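Local atomic coordinates of uncharacterized LolA superfamily protein NE2245 (Nitrosomonas europaea ATCC 19718, PDB entry 3BUU), a protein that is of unknown function but belongs to the LolA superfamily, and may, like its relatives there, bind lipid or lipoprotein acyl chains. Residues E123-D127 with E128-V132; W150-Q153 with S154-R157. All coordinates share one frame; numbering follows the deposited sequence.

How the contacts relate
Both contacts are chain reversals on the same side of the chain's centre. Contact 1 is the tight turn between strands 115-125 and 128-137; contact 2 is the longer connection between strands 146-152 and 158-164. Their centres lie about 9 Å apart, because strands 128-137 and 146-152 are neighbours, paired here by a probable hydrogen bond from Tyr-131 N to Val-151 O (2.8 Å). Each is partly buried, contact 2 lying closer to the centre of the chain. Contact 1 combines regular strand pairing with acidic side chains, two of which reach across to side chains of contact 2. In contact 2 asparagine side chains shape the bend, and Val-151 and Phe-156 meet helix 9-20.

Contact 1: residues E123-D127 with E128-V132; sequences ESIDD and EDYYV
A type II' turn from Ile-125 to Glu-128 closes the beta hairpin of strands 115-125 and 128-137. Glu-123 and Tyr-130 form an antiparallel hydrogen-bonded pair: Glu-123 N donates to Tyr-130 O at 3.0 Å, and Tyr-130 N returns to Glu-123 O at 2.8 Å. Nearer the turn, Ile-125 N donates to Glu-128 O at 3.0 Å. Between these, Ser-124 faces Asp-129 in a non-hydrogen-bonded pair. Ser-124 has two conformers; in the one considered, OG gives a bond to Asp-129 OD1 (2.9 Å), met nearly head-on along its C-O direction, so this link may be only partial. A water also donates to that OD1 and to Asp-126 O, tying the strand pair to the turn.

On the other face, the Tyr-130 ring meets Ile-125, with its CE2 4.0 Å from Ile-125 CB. A second water, in the ring plane, lies 2.6 Å from Tyr-130 OH and donates to Ile-125 O, while Tyr-159 stacks on the ring. Glu-123 runs out extended beyond CG (chi2 -171°), resting CG on Val-132 CG2 at 3.8 Å and taking its carboxylate to Arg-121 and Trp-150. Glu-128 instead bends at chi2 (-70°), and its OE2 accepts from Asn-152 ND2.

Asp-127 and Glu-128 point the same way, their carboxylate planes 56° apart and OD1 of Asp-127 4.3 Å from OE1 of Glu-128. At this spacing the like charges probably repel only mildly, with Asp-127 exposed to solvent, and the bond from Asn-152 should ease the load on Glu-128; the salt bridge to Arg-121 probably balances the charge of Glu-123.

Contact 2: residues W150-Q153 with S154-R157; sequences WVNQ and SNFR
Asn-152 holds the tight side of this bend through both its backbone and its side chain. Its N donates almost straight to Arg-157 O (2.9 Å, 168° at the hydrogen), whereas its O receives Phe-156 N at 2.8 Å by a more bent bond. With CG anti to the backbone N, chi1 of -162° carries OD1 toward Ser-154, where it takes two donors: Ser-154 N at 2.9 Å, 19° from the carbonyl plane, which makes an Asx turn, and Ser-154 OG at 2.7 Å, well above it. These bonds turn strand 146-152 back into its antiparallel neighbour 158-164, and a second Asx turn completes the reversal: Asn-155 OD1 accepts Arg-157 N at 3.1 Å, while also lying 3.3 Å from Asn-152 CB.

Val-151 CG1 packs on the Phe-156 backbone, 3.4 Å from its O, and both side chains touch helix 9-20. The far side is looser. Ser-154 is exposed at the outside of the bend, where a water donates to Gln-153 O and to Ser-154 O (2.7 Å), bridging two successive carbonyls.

Contact 1: residues E123-D127 with E128-V132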
# COMPACT_ATOMS: atom_id res chain seq x y z
N GLU A 123 -21.11 -7.82 7.46
CA GLU A 123 -21.66 -6.64 8.12
C GLU A 123 -22.50 -5.83 7.15
O GLU A 123 -22.14 -5.70 5.99
CB GLU A 123 -20.54 -5.70 8.60
CG GLU A 123 -19.85 -6.04 9.85
CD GLU A 123 -18.90 -4.98 10.39
OE1 GLU A 123 -18.89 -3.79 9.98
OE2 GLU A 123 -18.18 -5.37 11.32
N SER A 124 -23.59 -5.28 7.65
CA SER A 124 -24.42 -4.36 6.92
C SER A 124 -24.15 -2.98 7.49
O SER A 124 -24.16 -2.78 8.70
CB SER A 124 -25.90 -4.69 7.14
OG SER A 124 -26.18 -6.03 6.75
N ILE A 125 -23.90 -2.02 6.64
CA ILE A 125 -23.72 -0.67 7.11
C ILE A 125 -24.62 -0.02 6.09
O ILE A 125 -24.24 0.14 4.92
CB ILE A 125 -22.20 -0.22 7.09
CG1 ILE A 125 -21.28 -1.16 7.90
CG2 ILE A 125 -22.03 1.23 7.54
CD1 ILE A 125 -19.76 -0.85 7.76
N ASP A 126 -25.85 0.30 6.55
CA ASP A 126 -26.93 0.83 5.68
C ASP A 126 -27.58 -0.18 4.71
O ASP A 126 -27.90 -1.29 5.13
CB ASP A 126 -26.52 2.14 5.00
CG ASP A 126 -27.52 3.29 5.27
OD1 ASP A 126 -28.72 3.05 5.61
OD2 ASP A 126 -27.06 4.44 5.12
N ASP A 127 -27.83 0.17 3.44
CA ASP A 127 -28.36 -0.83 2.52
C ASP A 127 -27.25 -1.60 1.80
O ASP A 127 -27.53 -2.31 0.80
CB ASP A 127 -29.48 -0.31 1.57
CG ASP A 127 -28.99 0.73 0.57
OD1 ASP A 127 -27.86 1.26 0.72
OD2 ASP A 127 -29.75 1.04 -0.37
N GLU A 128 -26.01 -1.48 2.31
CA GLU A 128 -24.83 -2.16 1.77
C GLU A 128 -24.31 -3.26 2.68
O GLU A 128 -24.12 -3.08 3.87
CB GLU A 128 -23.70 -1.17 1.53
CG GLU A 128 -24.02 -0.14 0.47
CD GLU A 128 -24.05 -0.77 -0.90
OE1 GLU A 128 -25.08 -1.40 -1.24
OE2 GLU A 128 -23.06 -0.64 -1.63
N ASP A 129 -24.04 -4.41 2.09
CA ASP A 129 -23.49 -5.55 2.81
C ASP A 129 -22.05 -5.73 2.41
O ASP A 129 -21.69 -5.57 1.25
CB ASP A 129 -24.24 -6.85 2.48
CG ASP A 129 -25.71 -6.77 2.74
OD1 ASP A 129 -26.05 -6.36 3.85
OD2 ASP A 129 -26.53 -7.13 1.85
N TYR A 130 -21.25 -6.10 3.39
CA TYR A 130 -19.82 -6.27 3.24
C TYR A 130 -19.41 -7.63 3.74
O TYR A 130 -19.88 -8.08 4.78
CB TYR A 130 -19.04 -5.18 4.04
CG TYR A 130 -19.37 -3.81 3.57
CD1 TYR A 130 -18.69 -3.23 2.49
CD2 TYR A 130 -20.38 -3.09 4.19
CE1 TYR A 130 -19.07 -1.98 2.06
CE2 TYR A 130 -20.73 -1.84 3.76
CZ TYR A 130 -20.09 -1.30 2.68
OH TYR A 130 -20.43 -0.02 2.28
N TYR A 131 -18.49 -8.26 3.03
CA TYR A 131 -17.70 -9.33 3.59
C TYR A 131 -16.63 -8.69 4.46
O TYR A 131 -15.92 -7.81 3.98
CB TYR A 131 -17.01 -10.13 2.49
CG TYR A 131 -17.90 -10.74 1.46
CD1 TYR A 131 -18.81 -11.72 1.78
CD2 TYR A 131 -17.78 -10.38 0.12
CE1 TYR A 131 -19.59 -12.35 0.78
CE2 TYR A 131 -18.55 -10.98 -0.87
CZ TYR A 131 -19.47 -11.96 -0.55
OH TYR A 131 -20.21 -12.58 -1.53
N VAL A 132 -16.41 -9.19 5.68
CA VAL A 132 -15.28 -8.77 6.51
C VAL A 132 -14.29 -9.90 6.52
O VAL A 132 -14.57 -10.96 7.14
CB VAL A 132 -15.69 -8.32 7.94
CG1 VAL A 132 -14.46 -7.76 8.66
CG2 VAL A 132 -16.79 -7.29 7.88
O HOH W 1 -22.14 1.55 3.48
O HOH W 2 -27.63 -3.96 4.42

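Contact 2: residues W150-Q153 with S154-R157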
# COMPACT_ATOMS: atom_id res chain seq x y z
N TRP A 150 -12.92 -4.92 4.70
CA TRP A 150 -14.31 -4.90 4.29
C TRP A 150 -14.36 -4.83 2.77
O TRP A 150 -13.79 -3.91 2.17
CB TRP A 150 -15.01 -3.67 4.87
CG TRP A 150 -15.48 -3.77 6.29
CD1 TRP A 150 -16.77 -3.75 6.69
CD2 TRP A 150 -14.68 -3.83 7.48
NE1 TRP A 150 -16.84 -3.84 8.06
CE2 TRP A 150 -15.58 -3.92 8.56
CE3 TRP A 150 -13.31 -3.84 7.75
CZ2 TRP A 150 -15.17 -4.00 9.88
CZ3 TRP A 150 -12.87 -3.94 9.09
CH2 TRP A 150 -13.83 -4.01 10.14
N VAL A 151 -15.08 -5.76 2.16
CA VAL A 151 -15.22 -5.86 0.72
C VAL A 151 -16.72 -5.83 0.42
O VAL A 151 -17.49 -6.64 0.95
CB VAL A 151 -14.56 -7.15 0.19
CG1 VAL A 151 -14.77 -7.24 -1.32
CG2 VAL A 151 -13.08 -7.16 0.49
N ASN A 152 -17.13 -4.90 -0.42
CA ASN A 152 -18.56 -4.80 -0.77
C ASN A 152 -19.03 -6.07 -1.45
O ASN A 152 -18.42 -6.54 -2.42
CB ASN A 152 -18.70 -3.61 -1.72
CG ASN A 152 -20.11 -3.12 -1.83
OD1 ASN A 152 -21.01 -3.90 -2.01
ND2 ASN A 152 -20.30 -1.84 -1.79
N GLN A 153 -20.13 -6.64 -0.98
CA GLN A 153 -20.62 -7.89 -1.56
C GLN A 153 -21.15 -7.68 -2.96
O GLN A 153 -21.22 -8.62 -3.74
CB GLN A 153 -21.72 -8.49 -0.72
CG GLN A 153 -21.25 -8.95 0.66
CD GLN A 153 -22.32 -9.69 1.42
OE1 GLN A 153 -23.41 -9.94 0.91
NE2 GLN A 153 -22.05 -9.99 2.67
N SER A 154 -21.60 -6.47 -3.28
CA SER A 154 -22.25 -6.23 -4.55
C SER A 154 -21.26 -6.26 -5.70
O SER A 154 -21.60 -6.77 -6.77
CB SER A 154 -23.01 -4.87 -4.52
OG SER A 154 -22.16 -3.77 -4.42
N ASN A 155 -20.09 -5.65 -5.53
CA ASN A 155 -19.15 -5.41 -6.64
C ASN A 155 -17.70 -5.69 -6.24
O ASN A 155 -16.82 -5.40 -7.03
CB ASN A 155 -19.29 -3.99 -7.16
CG ASN A 155 -19.09 -2.96 -6.10
OD1 ASN A 155 -18.63 -3.24 -4.99
ND2 ASN A 155 -19.49 -1.73 -6.41
N PHE A 156 -17.47 -6.26 -5.05
CA PHE A 156 -16.14 -6.63 -4.59
C PHE A 156 -15.21 -5.48 -4.37
O PHE A 156 -14.01 -5.67 -4.21
CB PHE A 156 -15.49 -7.72 -5.46
CG PHE A 156 -16.32 -8.97 -5.53
CD1 PHE A 156 -16.28 -9.93 -4.52
CD2 PHE A 156 -17.15 -9.18 -6.62
CE1 PHE A 156 -17.06 -11.08 -4.58
CE2 PHE A 156 -17.93 -10.33 -6.71
CZ PHE A 156 -17.89 -11.28 -5.69
N ARG A 157 -15.75 -4.26 -4.32
CA ARG A 157 -14.87 -3.12 -4.07
C ARG A 157 -14.32 -3.16 -2.65
O ARG A 157 -15.07 -3.38 -1.69
CB ARG A 157 -15.57 -1.80 -4.25
CG ARG A 157 -15.79 -1.38 -5.65
CD ARG A 157 -16.47 -0.04 -5.65
NE ARG A 157 -16.80 0.28 -7.00
CZ ARG A 157 -17.32 1.44 -7.34
NH1 ARG A 157 -17.58 2.33 -6.39
NH2 ARG A 157 -17.58 1.69 -8.61
O HOH W 3 -21.38 -9.43 -6.72